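Local structure of DUF7790 domain-containing protein (Leptospira interrogans serogroup Icterohaemorrhagiae serovar copenhageni, 6ULO) at residues Ile104-Lys109 / Arg118-Glu123; Lys109-Glu114 / Tyr181-Ala186; Arg253-Arg258 / Gln301-Gly306. The protein is of unknown function but carries a DUF7790 domain of the NADP-binding Rossmann clan and is probably held in a membrane by a transmembrane helix. All coordinates share one frame; numbering follows the deposited sequence. Where two conformers were deposited one is given.

Contacts 1 and 2 are neighbours that interlock: their centres are about 10 Å apart, Lys109 belongs to both, and along the chain their segments alternate. Contact 1 joins the end of helix 94-109 to helix 113-120, and contact 2 joins the turn between those helices to helix 176-187. The two touch directly where Gln108 O lies 2.9 Å from Arg183 NH2, a probable hydrogen bond. Contact 3 lies on the other side of the chain's centre, about 36 Å from contact 1 and 35 Å from contact 2 between centres, where a helix packs on the central mixed sheet. The whole is consistent with a Rossmann-like alpha/beta framework and its helical surroundings.

Contact 1: residues Ile104-Lys109 / Arg118-Glu123; sequences ILFLQK and RLWGKE
Phe106 presents the edge of its ring to the face of the Trp120 indole in a T-shaped pair. The Phe106 ring and the five-membered ring of Trp120 have centroids 4.8 Å apart and planes inclined at 72°. The CD2-CE2 side of the phenyl ring does the touching, with Phe106 CE2 3.7 Å from Trp120 CD2.

A CH-pi contact comes from the preceding residue: Leu119 CB sits over one face of the Phe106 ring, 4.0 Å from its centroid and only 16° off the normal. Beyond it the apolar branch continues, Leu119 CD1 lying 3.8 Å from Phe106 CD1. Phe106 CG lies beside its backbone N (chi1 -68°), which turns the ring to meet Leu119 CB with one face and the indole with its CD2-CE2 edge. Flat phenyl and branched leucine suit a buried place like this, since neither brings a polar group needing a partner.

Some polar atoms find partners outside the two segments. The indole NE1 of Trp120 is hydrogen-bonded to Thr103 OG1, about one turn before Phe106 on the same helix, while the hydroxyl of Tyr146 bonds to Leu119 O and its ring meets the indole with nearly parallel planes.

The arrangement is typical of alpha-alpha packing between consecutive helices joined by a short turn, here covered by helices 125-135 and 139-166.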
loop_
_atom_site.group_PDB
_atom_site.type_symbol
_atom_site.label_atom_id
_atom_site.label_comp_id
_atom_site.label_asym_id
_atom_site.label_seq_id
_atom_site.Cartn_x
_atom_site.Cartn_y
_atom_site.Cartn_z
ATOM N N ILE A 104 -2.845 -12.333 3.019
ATOM C CA ILE A 104 -1.885 -13.108 2.243
ATOM C C ILE A 104 -2.158 -14.604 2.363
ATOM O O ILE A 104 -2.090 -15.344 1.372
ATOM C CB ILE A 104 -0.456 -12.725 2.687
ATOM C CG1 ILE A 104 -0.182 -11.274 2.282
ATOM C CG2 ILE A 104 0.592 -13.702 2.130
ATOM C CD1 ILE A 104 0.976 -10.628 3.022
ATOM N N LEU A 105 -2.454 -15.077 3.573
ATOM C CA LEU A 105 -2.811 -16.483 3.755
ATOM C C LEU A 105 -4.033 -16.834 2.923
ATOM O O LEU A 105 -4.062 -17.874 2.241
ATOM C CB LEU A 105 -3.071 -16.724 5.235
ATOM C CG LEU A 105 -3.611 -18.094 5.635
ATOM C CD1 LEU A 105 -2.644 -19.243 5.308
ATOM C CD2 LEU A 105 -3.960 -18.075 7.154
ATOM N N PHE A 106 -5.052 -15.953 2.934
ATOM C CA PHE A 106 -6.257 -16.241 2.145
ATOM C C PHE A 106 -5.949 -16.259 0.651
ATOM O O PHE A 106 -6.450 -17.121 -0.073
ATOM C CB PHE A 106 -7.358 -15.233 2.423
ATOM C CG PHE A 106 -7.959 -15.284 3.800
ATOM C CD1 PHE A 106 -7.676 -16.303 4.703
ATOM C CD2 PHE A 106 -8.859 -14.273 4.182
ATOM C CE1 PHE A 106 -8.272 -16.314 5.950
ATOM C CE2 PHE A 106 -9.463 -14.274 5.422
ATOM C CZ PHE A 106 -9.176 -15.318 6.314
ATOM N N LEU A 107 -5.103 -15.349 0.173
ATOM C CA LEU A 107 -4.700 -15.370 -1.235
ATOM C C LEU A 107 -4.021 -16.682 -1.590
ATOM O O LEU A 107 -4.323 -17.288 -2.622
ATOM C CB LEU A 107 -3.738 -14.213 -1.543
ATOM C CG LEU A 107 -4.389 -12.826 -1.585
ATOM C CD1 LEU A 107 -3.286 -11.753 -1.521
ATOM C CD2 LEU A 107 -5.229 -12.677 -2.866
ATOM N N GLN A 108 -3.074 -17.123 -0.748
ATOM C CA GLN A 108 -2.382 -18.383 -1.010
ATOM C C GLN A 108 -3.348 -19.544 -1.184
ATOM O O GLN A 108 -3.136 -20.402 -2.040
ATOM C CB GLN A 108 -1.394 -18.690 0.117
ATOM C CG GLN A 108 -0.203 -17.715 0.113
ATOM C CD GLN A 108 0.640 -17.824 1.343
ATOM O OE1 GLN A 108 0.184 -18.326 2.374
ATOM N NE2 GLN A 108 1.873 -17.344 1.250
ATOM N N LYS A 109 -4.416 -19.584 -0.390
ATOM C CA LYS A 109 -5.317 -20.717 -0.390
ATOM C C LYS A 109 -6.479 -20.566 -1.354
ATOM O O LYS A 109 -7.204 -21.529 -1.567
ATOM C CB LYS A 109 -5.850 -20.939 1.028
ATOM C CG LYS A 109 -4.756 -21.306 2.026
ATOM C CD LYS A 109 -4.025 -22.558 1.630
ATOM C CE LYS A 109 -3.051 -22.931 2.730
ATOM N NZ LYS A 109 -2.372 -24.201 2.442
ATOM N N ARG A 118 -14.850 -14.740 -0.637
ATOM C CA ARG A 118 -15.670 -15.578 0.224
ATOM C C ARG A 118 -15.033 -15.791 1.600
ATOM O O ARG A 118 -15.731 -15.746 2.616
ATOM C CB ARG A 118 -15.917 -16.906 -0.479
ATOM C CG ARG A 118 -16.929 -17.783 0.218
ATOM C CD ARG A 118 -17.163 -19.064 -0.573
ATOM N NE ARG A 118 -15.913 -19.631 -1.056
ATOM C CZ ARG A 118 -15.122 -20.424 -0.337
ATOM N NH1 ARG A 118 -15.439 -20.719 0.919
ATOM N NH2 ARG A 118 -14.008 -20.907 -0.876
ATOM N N LEU A 119 -13.716 -16.050 1.661
ATOM C CA LEU A 119 -13.074 -16.272 2.963
ATOM C C LEU A 119 -13.193 -15.047 3.858
ATOM O O LEU A 119 -13.388 -15.181 5.066
ATOM C CB LEU A 119 -11.595 -16.644 2.830
ATOM C CG LEU A 119 -11.324 -18.059 2.322
ATOM C CD1 LEU A 119 -9.807 -18.232 2.271
ATOM C CD2 LEU A 119 -11.986 -19.169 3.196
ATOM N N TRP A 120 -13.059 -13.840 3.290
ATOM C CA TRP A 120 -13.253 -12.641 4.101
ATOM C C TRP A 120 -14.719 -12.373 4.398
ATOM O O TRP A 120 -15.020 -11.608 5.327
ATOM C CB TRP A 120 -12.653 -11.412 3.405
ATOM C CG TRP A 120 -11.219 -11.102 3.805
ATOM C CD1 TRP A 120 -10.118 -10.999 2.985
ATOM C CD2 TRP A 120 -10.760 -10.792 5.128
ATOM N NE1 TRP A 120 -9.007 -10.643 3.731
ATOM C CE2 TRP A 120 -9.375 -10.524 5.042
ATOM C CE3 TRP A 120 -11.390 -10.714 6.371
ATOM C CZ2 TRP A 120 -8.607 -10.179 6.156
ATOM C CZ3 TRP A 120 -10.622 -10.378 7.487
ATOM C CH2 TRP A 120 -9.248 -10.116 7.367
ATOM N N GLY A 121 -15.630 -13.045 3.682
ATOM C CA GLY A 121 -17.046 -12.784 3.772
ATOM C C GLY A 121 -17.739 -13.642 4.793
ATOM O O GLY A 121 -17.188 -14.585 5.349
ATOM N N LYS A 122 -19.013 -13.318 5.019
ATOM C CA LYS A 122 -19.809 -14.093 5.965
ATOM C C LYS A 122 -19.888 -15.565 5.558
ATOM O O LYS A 122 -19.815 -16.465 6.413
ATOM C CB LYS A 122 -21.205 -13.480 6.032
ATOM N N GLU A 123 -20.020 -15.827 4.254
ATOM C CA GLU A 123 -20.156 -17.200 3.768
ATOM C C GLU A 123 -18.960 -18.062 4.132
ATOM O O GLU A 123 -19.117 -19.230 4.514
ATOM C CB GLU A 123 -20.354 -17.212 2.247
ATOM C CG GLU A 123 -20.287 -18.622 1.636
ATOM C CD GLU A 123 -20.378 -18.631 0.120
ATOM O OE1 GLU A 123 -20.229 -17.555 -0.508
ATOM O OE2 GLU A 123 -20.577 -19.735 -0.442
#

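Contact 2: residues Lys109-Glu114 / Tyr181-Ala186; sequences KSEKKE and YIRKLA
Arg183 lays one face of its guanidinium group over the backbone of the 109-114 turn, with Glu111 CA above the middle of the plane and 3.7 Å from Arg183 CZ. The side chain leaves helix 176-187 with CG anti to the backbone N (chi1 178°) and stays extended as far as NE, a reach that a long, flexible arginine can make.

At the near end of the group Arg183 NE comes within 3.1 Å of Ser110 O, but the angle is too poor for a hydrogen bond, and that carbonyl is instead bonded by the hydroxyl of Tyr179. Two of the arginine nitrogens serve the last turn of helix 94-109: NE bonds to Leu107 O and NH2 to Gln108 O. A planar cation with several donors suits this place, because it can bond helix-end carbonyls while its face packs on the next peptide.

Glu111 runs alongside Arg183 in the same direction, its CG 3.8 Å from Arg183 NH2. Glu111 OE2 stays 5.0 Å from Arg183 NH2, too far for an ion pair, though the opposite charges may still attract weakly. Further along the turn, Lys113 NZ bridges Glu114 OE2 at 2.7 Å and also Asp176.

Donation from a sequence-distant side chain to main-chain carbonyls of the last helical turn is a common way of satisfying a helix C-terminus; here it joins helix 176-187 to the end of helix 94-109.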
loop_
_atom_site.group_PDB
_atom_site.type_symbol
_atom_site.label_atom_id
_atom_site.label_comp_id
_atom_site.label_asym_id
_atom_site.label_seq_id
_atom_site.Cartn_x
_atom_site.Cartn_y
_atom_site.Cartn_z
ATOM N N LYS A 109 -4.416 -19.584 -0.390
ATOM C CA LYS A 109 -5.317 -20.717 -0.390
ATOM C C LYS A 109 -6.479 -20.566 -1.354
ATOM O O LYS A 109 -7.204 -21.529 -1.567
ATOM C CB LYS A 109 -5.850 -20.939 1.028
ATOM C CG LYS A 109 -4.756 -21.306 2.026
ATOM C CD LYS A 109 -4.025 -22.558 1.630
ATOM C CE LYS A 109 -3.051 -22.931 2.730
ATOM N NZ LYS A 109 -2.372 -24.201 2.442
ATOM N N SER A 110 -6.692 -19.397 -1.952
ATOM C CA SER A 110 -7.903 -19.097 -2.727
ATOM C C SER A 110 -7.566 -19.119 -4.217
ATOM O O SER A 110 -6.977 -18.165 -4.742
ATOM C CB SER A 110 -8.460 -17.734 -2.304
ATOM O OG SER A 110 -8.974 -17.786 -0.985
ATOM N N GLU A 111 -7.993 -20.178 -4.914
ATOM C CA GLU A 111 -7.569 -20.341 -6.300
ATOM C C GLU A 111 -8.165 -19.281 -7.215
ATOM O O GLU A 111 -7.540 -18.915 -8.212
ATOM C CB GLU A 111 -7.892 -21.748 -6.794
ATOM C CG GLU A 111 -7.120 -22.832 -5.993
ATOM C CD GLU A 111 -7.311 -24.252 -6.487
ATOM O OE1 GLU A 111 -8.191 -24.485 -7.336
ATOM O OE2 GLU A 111 -6.585 -25.149 -6.001
ATOM N N LYS A 112 -9.343 -18.754 -6.882
ATOM C CA LYS A 112 -10.011 -17.761 -7.710
ATOM C C LYS A 112 -10.408 -16.576 -6.837
ATOM O O LYS A 112 -10.541 -16.691 -5.614
ATOM C CB LYS A 112 -11.265 -18.356 -8.368
ATOM C CG LYS A 112 -10.980 -19.542 -9.255
ATOM C CD LYS A 112 -10.230 -19.092 -10.505
ATOM C CE LYS A 112 -9.890 -20.243 -11.442
ATOM N NZ LYS A 112 -8.843 -19.810 -12.408
ATOM N N LYS A 113 -10.626 -15.432 -7.498
ATOM C CA LYS A 113 -10.952 -14.215 -6.764
ATOM C C LYS A 113 -12.207 -14.379 -5.923
ATOM O O LYS A 113 -12.281 -13.848 -4.808
ATOM C CB LYS A 113 -11.088 -13.042 -7.734
ATOM C CG LYS A 113 -12.259 -13.126 -8.735
ATOM C CD LYS A 113 -12.048 -12.118 -9.868
ATOM C CE LYS A 113 -13.291 -11.934 -10.766
ATOM N NZ LYS A 113 -13.709 -13.202 -11.438
ATOM N N GLU A 114 -13.180 -15.161 -6.407
ATOM C CA GLU A 114 -14.390 -15.367 -5.625
ATOM C C GLU A 114 -14.099 -16.108 -4.327
ATOM O O GLU A 114 -14.793 -15.889 -3.324
ATOM C CB GLU A 114 -15.357 -16.196 -6.447
ATOM C CG GLU A 114 -15.960 -15.440 -7.587
ATOM C CD GLU A 114 -15.068 -15.354 -8.828
ATOM O OE1 GLU A 114 -14.108 -16.151 -8.968
ATOM O OE2 GLU A 114 -15.344 -14.492 -9.700
ATOM N N TYR A 181 -2.129 -12.474 -10.608
ATOM C CA TYR A 181 -0.825 -11.848 -10.433
ATOM C C TYR A 181 -0.526 -11.643 -8.951
ATOM O O TYR A 181 0.576 -11.956 -8.469
ATOM C CB TYR A 181 -0.804 -10.500 -11.177
ATOM C CG TYR A 181 0.559 -9.845 -11.132
ATOM C CD1 TYR A 181 1.536 -10.163 -12.076
ATOM C CD2 TYR A 181 0.902 -8.963 -10.125
ATOM C CE1 TYR A 181 2.806 -9.599 -12.015
ATOM C CE2 TYR A 181 2.185 -8.430 -10.042
ATOM C CZ TYR A 181 3.103 -8.737 -10.998
ATOM O OH TYR A 181 4.371 -8.219 -10.947
ATOM N N ILE A 182 -1.497 -11.107 -8.205
ATOM C CA ILE A 182 -1.318 -10.905 -6.768
ATOM C C ILE A 182 -1.182 -12.237 -6.044
ATOM O O ILE A 182 -0.326 -12.397 -5.155
ATOM C CB ILE A 182 -2.483 -10.049 -6.217
ATOM C CG1 ILE A 182 -2.367 -8.611 -6.755
ATOM C CG2 ILE A 182 -2.532 -10.073 -4.695
ATOM C CD1 ILE A 182 -1.065 -7.888 -6.380
ATOM N N ARG A 183 -1.992 -13.234 -6.424
ATOM C CA ARG A 183 -1.883 -14.534 -5.768
ATOM C C ARG A 183 -0.517 -15.161 -6.007
ATOM O O ARG A 183 0.042 -15.803 -5.104
ATOM C CB ARG A 183 -2.985 -15.459 -6.275
ATOM C CG ARG A 183 -2.872 -16.856 -5.637
ATOM C CD ARG A 183 -4.099 -17.702 -5.834
ATOM N NE ARG A 183 -4.039 -18.931 -5.036
ATOM C CZ ARG A 183 -3.900 -20.144 -5.551
ATOM N NH1 ARG A 183 -3.826 -20.290 -6.878
ATOM N NH2 ARG A 183 -3.869 -21.195 -4.743
ATOM N N LYS A 184 0.028 -14.995 -7.210
ATOM C CA LYS A 184 1.351 -15.532 -7.502
ATOM C C LYS A 184 2.400 -14.928 -6.572
ATOM O O LYS A 184 3.200 -15.655 -5.959
ATOM C CB LYS A 184 1.706 -15.268 -8.959
ATOM C CG LYS A 184 3.077 -15.832 -9.328
ATOM C CD LYS A 184 3.462 -15.480 -10.733
ATOM C CE LYS A 184 4.763 -16.098 -11.164
ATOM N NZ LYS A 184 5.325 -15.336 -12.302
ATOM N N LEU A 185 2.381 -13.603 -6.400
ATOM C CA LEU A 185 3.282 -12.973 -5.431
ATOM C C LEU A 185 3.064 -13.528 -4.030
ATOM O O LEU A 185 4.032 -13.765 -3.295
ATOM C CB LEU A 185 3.099 -11.458 -5.429
ATOM C CG LEU A 185 3.409 -10.734 -6.738
ATOM C CD1 LEU A 185 3.212 -9.205 -6.538
ATOM C CD2 LEU A 185 4.841 -11.041 -7.227
ATOM N N ALA A 186 1.798 -13.720 -3.628
ATOM C CA ALA A 186 1.523 -14.220 -2.286
ATOM C C ALA A 186 2.137 -15.594 -2.093
ATOM O O ALA A 186 2.787 -15.853 -1.077
ATOM C CB ALA A 186 0.026 -14.243 -2.008
#

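Contact 3: residues Arg253-Arg258 / Gln301-Gly306; sequences RTISVR and QVMVEG
Helix-on-sheet packing in a Rossmann-like alpha/beta fold is the setting: helix 299-306 rests on the mixed central sheet, and its Met303 meets the end of strand 249-255. That strand follows 218-222 in the parallel part of the sheet and is paired on its other side with the antiparallel strand 277-282.

Ile255 and Met303 reach toward each other tip to tip, closing at 3.6 Å between Ile255 CD1 and Met303 CE. The thioether sulfur also nestles against the second branch of the isoleucine, with Met303 SD 3.7 Å from Ile255 CG2. With Ile255 CG1 placed between its backbone N and carbonyl carbon (chi1 62°), CG1 and CD1 meet the methionine methyl while CG2 meets the sulfur. Met303 is extended through CG and then turns at its last torsion (chi3 60°), setting the methyl across the end of Ile255. An unbranched, pliable methionine suits the interval between helix and sheet, where the CA atoms of Ile255 and Met303 are 9.5 Å apart; its other neighbours include Cys279 and Val318.

Arg253, two residues earlier on the same strand face, slides past Met303 in the opposite direction, and Arg253 CD approaches Met303 SD at 4.1 Å. Its buried charge is answered by Glu227, with Gln281 as a further partner and the ring of Phe286 in a cation-pi contact.

On the helix itself, Glu305 OE1 forms a salt bridge with Lys294, and one turn is bridged by Gln301 NE2, which donates to Glu305 OE2 from above the carboxylate plane, at 2.9 Å and with an N-H...O angle of 162°.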
loop_
_atom_site.group_PDB
_atom_site.type_symbol
_atom_site.label_atom_id
_atom_site.label_comp_id
_atom_site.label_asym_id
_atom_site.label_seq_id
_atom_site.Cartn_x
_atom_site.Cartn_y
_atom_site.Cartn_z
ATOM N N ARG A 253 -0.140 9.539 -3.241
ATOM C CA ARG A 253 -0.711 10.051 -1.999
ATOM C C ARG A 253 -2.105 10.590 -2.300
ATOM O O ARG A 253 -2.502 10.774 -3.461
ATOM C CB ARG A 253 0.152 11.183 -1.387
ATOM C CG ARG A 253 0.203 12.434 -2.252
ATOM C CD ARG A 253 0.826 13.617 -1.561
ATOM N NE ARG A 253 2.234 13.415 -1.216
ATOM C CZ ARG A 253 3.270 13.714 -1.995
ATOM N NH1 ARG A 253 3.090 14.183 -3.222
ATOM N NH2 ARG A 253 4.520 13.530 -1.540
ATOM N N THR A 254 -2.824 10.872 -1.225
ATOM C CA THR A 254 -4.064 11.632 -1.313
ATOM C C THR A 254 -4.008 12.778 -0.312
ATOM O O THR A 254 -3.226 12.765 0.652
ATOM C CB THR A 254 -5.269 10.744 -0.969
ATOM O OG1 THR A 254 -5.042 10.071 0.279
ATOM C CG2 THR A 254 -5.501 9.738 -2.053
ATOM N N ILE A 255 -4.843 13.793 -0.567
ATOM C CA ILE A 255 -5.060 14.885 0.374
ATOM C C ILE A 255 -6.555 15.147 0.498
ATOM O O ILE A 255 -7.373 14.683 -0.299
ATOM C CB ILE A 255 -4.318 16.192 0.022
ATOM C CG1 ILE A 255 -4.788 16.745 -1.332
ATOM C CG2 ILE A 255 -2.770 16.011 0.199
ATOM C CD1 ILE A 255 -4.418 18.242 -1.500
ATOM N N SER A 256 -6.895 15.926 1.527
ATOM C CA SER A 256 -8.303 16.197 1.797
ATOM C C SER A 256 -8.551 17.630 2.236
ATOM O O SER A 256 -9.623 17.912 2.772
ATOM C CB SER A 256 -8.832 15.197 2.842
ATOM O OG SER A 256 -8.135 15.314 4.077
ATOM N N VAL A 257 -7.590 18.520 2.035
ATOM C CA VAL A 257 -7.694 19.916 2.431
ATOM C C VAL A 257 -7.546 20.768 1.177
ATOM O O VAL A 257 -7.114 20.309 0.123
ATOM C CB VAL A 257 -6.626 20.302 3.482
ATOM C CG1 VAL A 257 -6.765 19.451 4.715
ATOM C CG2 VAL A 257 -5.250 20.142 2.901
ATOM N N ARG A 258 -7.905 22.047 1.317
ATOM C CA ARG A 258 -7.847 23.020 0.223
ATOM C C ARG A 258 -8.519 22.486 -1.034
ATOM O O ARG A 258 -7.950 22.486 -2.123
ATOM C CB ARG A 258 -6.418 23.501 -0.057
ATOM C CG ARG A 258 -5.798 24.349 1.060
ATOM C CD ARG A 258 -6.593 25.640 1.312
ATOM N NE ARG A 258 -6.779 26.484 0.127
ATOM C CZ ARG A 258 -5.906 27.399 -0.286
ATOM N NH1 ARG A 258 -4.745 27.539 0.339
ATOM N NH2 ARG A 258 -6.170 28.150 -1.344
ATOM N N GLN A 301 1.904 21.833 0.902
ATOM C CA GLN A 301 2.761 22.862 0.330
ATOM C C GLN A 301 3.513 22.354 -0.898
ATOM O O GLN A 301 3.679 23.079 -1.881
ATOM C CB GLN A 301 3.726 23.379 1.396
ATOM C CG GLN A 301 4.693 24.427 0.850
ATOM C CD GLN A 301 5.637 24.980 1.900
ATOM O OE1 GLN A 301 5.599 24.591 3.068
ATOM N NE2 GLN A 301 6.503 25.892 1.480
ATOM N N VAL A 302 3.981 21.102 -0.864
ATOM C CA VAL A 302 4.579 20.487 -2.051
ATOM C C VAL A 302 3.629 20.577 -3.244
ATOM O O VAL A 302 4.031 20.902 -4.371
ATOM C CB VAL A 302 4.968 19.030 -1.729
ATOM C CG1 VAL A 302 5.417 18.275 -2.988
ATOM C CG2 VAL A 302 6.067 19.003 -0.659
ATOM N N MET A 303 2.356 20.275 -3.009
ATOM C CA MET A 303 1.369 20.301 -4.091
ATOM C C MET A 303 1.005 21.734 -4.510
ATOM O O MET A 303 0.851 21.993 -5.701
ATOM C CB MET A 303 0.127 19.521 -3.670
ATOM C CG MET A 303 0.421 18.034 -3.536
ATOM S SD MET A 303 -0.979 17.086 -2.915
ATOM C CE MET A 303 -2.190 17.430 -4.207
ATOM N N VAL A 304 0.863 22.663 -3.553
ATOM C CA VAL A 304 0.556 24.058 -3.885
ATOM C C VAL A 304 1.632 24.630 -4.789
ATOM O O VAL A 304 1.339 25.294 -5.789
ATOM C CB VAL A 304 0.404 24.892 -2.601
ATOM C CG1 VAL A 304 0.424 26.404 -2.932
ATOM C CG2 VAL A 304 -0.889 24.536 -1.884
ATOM N N GLU A 305 2.902 24.389 -4.443
ATOM C CA GLU A 305 4.034 24.988 -5.139
ATOM C C GLU A 305 4.496 24.174 -6.333
ATOM O O GLU A 305 5.103 24.730 -7.255
ATOM C CB GLU A 305 5.214 25.133 -4.177
ATOM C CG GLU A 305 4.939 26.101 -3.043
ATOM C CD GLU A 305 6.159 26.380 -2.192
ATOM O OE1 GLU A 305 7.273 25.930 -2.540
ATOM O OE2 GLU A 305 5.985 27.044 -1.153
ATOM N N GLY A 306 4.240 22.873 -6.336
ATOM C CA GLY A 306 4.828 22.040 -7.359
ATOM C C GLY A 306 3.856 21.291 -8.244
ATOM O O GLY A 306 4.281 20.630 -9.195
#